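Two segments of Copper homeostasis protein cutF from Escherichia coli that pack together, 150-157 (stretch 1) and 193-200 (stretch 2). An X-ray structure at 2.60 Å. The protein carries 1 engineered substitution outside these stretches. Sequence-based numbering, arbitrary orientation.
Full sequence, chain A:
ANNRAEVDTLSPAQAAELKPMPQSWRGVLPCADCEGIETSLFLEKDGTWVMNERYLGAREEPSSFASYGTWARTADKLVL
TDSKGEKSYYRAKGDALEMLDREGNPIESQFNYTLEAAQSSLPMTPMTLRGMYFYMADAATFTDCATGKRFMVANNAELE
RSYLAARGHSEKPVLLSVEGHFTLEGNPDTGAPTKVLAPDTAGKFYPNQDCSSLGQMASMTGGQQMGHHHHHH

Stretch 1 (150-157) RFMVANNA
Stretch 2 193-200: PTKVLAPD

Two extended segments of cutF cross steeply: the strand through Phe-151 and the strand through Leu-197 run at 80° to each other, their axes approaching to 5.3 Å. A single beta bridge joins them, Val-153 with Leu-197, CA to CA 4.5 Å. Leu-197 supplies both backbone hydrogen bonds: its N donates to Met-152 O (2.6 Å, nearly straight at 167°), and its O accepts from Ala-154 N (2.7 Å, 158°). Val-153 CA lies 3.3 Å from the same Leu-197 O in a CA-H...O contact. Both backbones are extended here, with phi/psi of -112/122 at Val-153 and -87/121 at Leu-197; Ala-154 follows at -48/132.

Apolar side chains pack around the bridge. Val-153 (chi1 t) and Leu-197 (t, p) point sideways; wholly apolar and branched, they suit this buried site, with Val-153 CG2 4.4 Å from Leu-197 CB and Val-153 CG1 4.3 Å from Pro-199 CD. Val-196, with chi1 p at 57°, places CG2 4.2 Å from Met-152 CB, 4.3 Å from Ala-154 CB and only 3.2 Å from Met-152 O. Ala-154 points toward stretch 2, and its short methyl fits close to the backbone, CB lying 4.1 Å from Ala-198 CA and 4.3 Å from Pro-199 CD. Pro-199 (phi/psi -68/154, C-gamma endo) offers a compact apolar ring and needs no amide hydrogen bond.

Toward the start of both stretches, selenomethionine Met-152 (m, t, then -99°) carries CE to 4.1 Å from Thr-194 OG1 (chi1 p). Phe-151 points toward stretch 2, its chi1 of -12° off the wells and chi2 88°. Lys-195 starts sideways, but its long aliphatic chain (t, t, p, t) brings NZ within 3.7 Å of Phe-151 CD2, oblique to the ring, in an exposed residue. Asn-156 (chi1 t, chi2 -75°) caps the following helix through OD1, while ND2 lies 4.3 Å from Pro-199 CG. The contact buries 486 Å², both sides summed.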

ATOM      1  N   ARG A 150      -9.343  -9.924  25.502  1.00 50.04           N
ATOM      2  CA  ARG A 150      -9.533 -11.352  25.306  1.00 51.46           C
ATOM      3  C   ARG A 150     -10.581 -11.683  24.242  1.00 50.52           C
ATOM      4  O   ARG A 150     -11.764 -11.381  24.408  1.00 50.68           O
ATOM      5  CB  ARG A 150      -9.898 -11.991  26.650  1.00 53.31           C
ATOM      6  CG  ARG A 150     -10.081 -13.485  26.617  1.00 57.37           C
ATOM      7  CD  ARG A 150     -11.543 -13.814  26.781  1.00 60.85           C
ATOM      8  NE  ARG A 150     -12.010 -13.522  28.130  1.00 64.45           N
ATOM      9  CZ  ARG A 150     -13.290 -13.388  28.462  1.00 66.60           C
ATOM     10  NH1 ARG A 150     -14.236 -13.515  27.537  1.00 67.50           N
ATOM     11  NH2 ARG A 150     -13.626 -13.137  29.724  1.00 67.50           N
ATOM     12  N   PHE A 151     -10.135 -12.306  23.151  1.00 48.66           N
ATOM     13  CA  PHE A 151     -11.029 -12.677  22.057  1.00 46.53           C
ATOM     14  C   PHE A 151     -11.367 -14.154  22.037  1.00 46.02           C
ATOM     15  O   PHE A 151     -10.744 -14.956  22.737  1.00 45.34           O
ATOM     16  CB  PHE A 151     -10.411 -12.330  20.708  1.00 44.51           C
ATOM     17  CG  PHE A 151      -9.214 -11.456  20.799  1.00 43.69           C
ATOM     18  CD1 PHE A 151      -7.955 -12.006  20.963  1.00 42.96           C
ATOM     19  CD2 PHE A 151      -9.341 -10.072  20.700  1.00 46.39           C
ATOM     20  CE1 PHE A 151      -6.821 -11.193  21.024  1.00 44.65           C
ATOM     21  CE2 PHE A 151      -8.212  -9.233  20.761  1.00 47.31           C
ATOM     22  CZ  PHE A 151      -6.944  -9.800  20.923  1.00 45.33           C
HETATM   23  N   MSE A 152     -12.364 -14.504  21.227  1.00 45.37           N
HETATM   24  CA  MSE A 152     -12.769 -15.895  21.072  1.00 45.39           C
HETATM   25  C   MSE A 152     -11.924 -16.538  19.973  1.00 43.34           C
HETATM   26  O   MSE A 152     -11.568 -15.887  18.988  1.00 44.69           O
HETATM   27  CB  MSE A 152     -14.230 -15.981  20.680  1.00 49.61           C
HETATM   28  CG  MSE A 152     -15.197 -15.751  21.806  1.00 57.14           C
HETATM   29 SE   MSE A 152     -16.956 -15.555  21.051  1.00 67.41          SE
HETATM   30  CE  MSE A 152     -17.011 -13.622  21.079  1.00 61.10           C
ATOM     31  N   VAL A 153     -11.610 -17.814  20.131  1.00 39.00           N
ATOM     32  CA  VAL A 153     -10.796 -18.500  19.147  1.00 36.64           C
ATOM     33  C   VAL A 153     -11.638 -19.541  18.426  1.00 36.49           C
ATOM     34  O   VAL A 153     -12.219 -20.420  19.051  1.00 37.44           O
ATOM     35  CB  VAL A 153      -9.572 -19.161  19.830  1.00 34.26           C
ATOM     36  CG1 VAL A 153      -8.666 -19.789  18.802  1.00 31.61           C
ATOM     37  CG2 VAL A 153      -8.817 -18.120  20.623  1.00 30.43           C
ATOM     38  N   ALA A 154     -11.715 -19.428  17.106  1.00 35.94           N
ATOM     39  CA  ALA A 154     -12.496 -20.367  16.310  1.00 35.56           C
ATOM     40  C   ALA A 154     -12.161 -21.788  16.738  1.00 35.98           C
ATOM     41  O   ALA A 154     -10.987 -22.134  16.876  1.00 36.72           O
ATOM     42  CB  ALA A 154     -12.192 -20.183  14.822  1.00 33.49           C
ATOM     43  N   ASN A 155     -13.189 -22.606  16.960  1.00 34.09           N
ATOM     44  CA  ASN A 155     -12.964 -23.984  17.365  1.00 31.44           C
ATOM     45  C   ASN A 155     -12.034 -24.671  16.409  1.00 31.91           C
ATOM     46  O   ASN A 155     -12.157 -24.506  15.202  1.00 32.91           O
ATOM     47  CB  ASN A 155     -14.270 -24.764  17.411  1.00 28.04           C
ATOM     48  CG  ASN A 155     -15.058 -24.471  18.638  1.00 27.00           C
ATOM     49  OD1 ASN A 155     -15.479 -23.336  18.858  1.00 29.68           O
ATOM     50  ND2 ASN A 155     -15.251 -25.484  19.467  1.00 23.68           N
ATOM     51  N   ASN A 156     -11.102 -25.435  16.963  1.00 33.29           N
ATOM     52  CA  ASN A 156     -10.142 -26.193  16.178  1.00 34.95           C
ATOM     53  C   ASN A 156      -9.711 -27.395  17.006  1.00 37.42           C
ATOM     54  O   ASN A 156      -8.939 -27.274  17.956  1.00 37.61           O
ATOM     55  CB  ASN A 156      -8.935 -25.339  15.837  1.00 35.52           C
ATOM     56  CG  ASN A 156      -7.954 -26.070  14.975  1.00 36.89           C
ATOM     57  OD1 ASN A 156      -7.220 -26.931  15.446  1.00 40.77           O
ATOM     58  ND2 ASN A 156      -7.949 -25.751  13.695  1.00 37.95           N
ATOM     59  N   ALA A 157     -10.238 -28.555  16.639  1.00 40.17           N
ATOM     60  CA  ALA A 157      -9.971 -29.805  17.332  1.00 41.77           C
ATOM     61  C   ALA A 157      -8.551 -29.953  17.843  1.00 43.01           C
ATOM     62  O   ALA A 157      -8.317 -29.994  19.051  1.00 42.18           O
ATOM     63  CB  ALA A 157     -10.301 -30.960  16.423  1.00 42.87           C
ATOM     64  N   PRO A 193     -22.822 -11.555  13.868  1.00 55.94           N
ATOM     65  CA  PRO A 193     -21.522 -11.152  13.274  1.00 55.15           C
ATOM     66  C   PRO A 193     -20.600 -10.615  14.358  1.00 54.11           C
ATOM     67  O   PRO A 193     -20.732  -9.458  14.763  1.00 54.60           O
ATOM     68  CB  PRO A 193     -21.818 -10.064  12.256  1.00 55.33           C
ATOM     69  CG  PRO A 193     -23.054  -9.419  12.894  1.00 56.64           C
ATOM     70  CD  PRO A 193     -23.874 -10.613  13.443  1.00 56.46           C
ATOM     71  N   THR A 194     -19.671 -11.448  14.826  1.00 52.42           N
ATOM     72  CA  THR A 194     -18.739 -11.027  15.870  1.00 49.25           C
ATOM     73  C   THR A 194     -17.292 -11.466  15.609  1.00 47.34           C
ATOM     74  O   THR A 194     -17.021 -12.599  15.209  1.00 46.26           O
ATOM     75  CB  THR A 194     -19.174 -11.561  17.252  1.00 48.97           C
ATOM     76  OG1 THR A 194     -18.661 -12.878  17.442  1.00 48.38           O
ATOM     77  CG2 THR A 194     -20.686 -11.637  17.344  1.00 49.69           C
ATOM     78  N   LYS A 195     -16.371 -10.540  15.849  1.00 45.84           N
ATOM     79  CA  LYS A 195     -14.938 -10.764  15.673  1.00 42.68           C
ATOM     80  C   LYS A 195     -14.523 -12.047  16.394  1.00 39.78           C
ATOM     81  O   LYS A 195     -15.000 -12.327  17.488  1.00 39.69           O
ATOM     82  CB  LYS A 195     -14.176  -9.567  16.249  1.00 42.82           C
ATOM     83  CG  LYS A 195     -12.769  -9.378  15.737  1.00 44.73           C
ATOM     84  CD  LYS A 195     -12.088  -8.210  16.456  1.00 47.35           C
ATOM     85  CE  LYS A 195     -11.823  -8.525  17.930  1.00 49.62           C
ATOM     86  NZ  LYS A 195     -11.003  -7.477  18.619  1.00 53.02           N
ATOM     87  N   VAL A 196     -13.636 -12.820  15.778  1.00 36.14           N
ATOM     88  CA  VAL A 196     -13.170 -14.065  16.368  1.00 34.42           C
ATOM     89  C   VAL A 196     -11.797 -14.380  15.800  1.00 34.45           C
ATOM     90  O   VAL A 196     -11.535 -14.104  14.627  1.00 34.38           O
ATOM     91  CB  VAL A 196     -14.115 -15.235  16.025  1.00 35.05           C
ATOM     92  CG1 VAL A 196     -14.242 -15.378  14.520  1.00 34.90           C
ATOM     93  CG2 VAL A 196     -13.571 -16.524  16.588  1.00 35.81           C
ATOM     94  N   LEU A 197     -10.927 -14.968  16.617  1.00 33.15           N
ATOM     95  CA  LEU A 197      -9.583 -15.296  16.160  1.00 33.61           C
ATOM     96  C   LEU A 197      -9.532 -16.655  15.498  1.00 34.23           C
ATOM     97  O   LEU A 197      -9.847 -17.671  16.123  1.00 34.17           O
ATOM     98  CB  LEU A 197      -8.584 -15.292  17.316  1.00 34.04           C
ATOM     99  CG  LEU A 197      -7.139 -15.489  16.848  1.00 34.15           C
ATOM    100  CD1 LEU A 197      -6.716 -14.231  16.110  1.00 36.98           C
ATOM    101  CD2 LEU A 197      -6.198 -15.729  18.016  1.00 34.35           C
ATOM    102  N   ALA A 198      -9.119 -16.669  14.234  1.00 33.44           N
ATOM    103  CA  ALA A 198      -9.012 -17.909  13.476  1.00 33.11           C
ATOM    104  C   ALA A 198      -7.537 -18.268  13.354  1.00 34.00           C
ATOM    105  O   ALA A 198      -6.742 -17.487  12.831  1.00 35.87           O
ATOM    106  CB  ALA A 198      -9.626 -17.727  12.093  1.00 29.71           C
ATOM    107  N   PRO A 199      -7.144 -19.448  13.850  1.00 34.15           N
ATOM    108  CA  PRO A 199      -5.731 -19.841  13.754  1.00 34.19           C
ATOM    109  C   PRO A 199      -5.281 -20.110  12.318  1.00 34.44           C
ATOM    110  O   PRO A 199      -6.096 -20.446  11.472  1.00 36.55           O
ATOM    111  CB  PRO A 199      -5.665 -21.088  14.631  1.00 34.74           C
ATOM    112  CG  PRO A 199      -7.080 -21.669  14.507  1.00 33.90           C
ATOM    113  CD  PRO A 199      -7.926 -20.426  14.629  1.00 33.80           C
ATOM    114  N   ASP A 200      -3.989 -19.943  12.041  1.00 35.53           N
ATOM    115  CA  ASP A 200      -3.438 -20.189  10.706  1.00 34.97           C
ATOM    116  C   ASP A 200      -2.332 -21.230  10.771  1.00 35.97           C
ATOM    117  O   ASP A 200      -1.809 -21.647   9.732  1.00 36.64           O
ATOM    118  CB  ASP A 200      -2.836 -18.931  10.093  1.00 36.21           C
ATOM    119  CG  ASP A 200      -3.876 -17.936   9.617  1.00 39.00           C
ATOM    120  OD1 ASP A 200      -4.248 -17.041  10.414  1.00 41.95           O
ATOM    121  OD2 ASP A 200      -4.313 -18.038   8.444  1.00 39.58           O
TER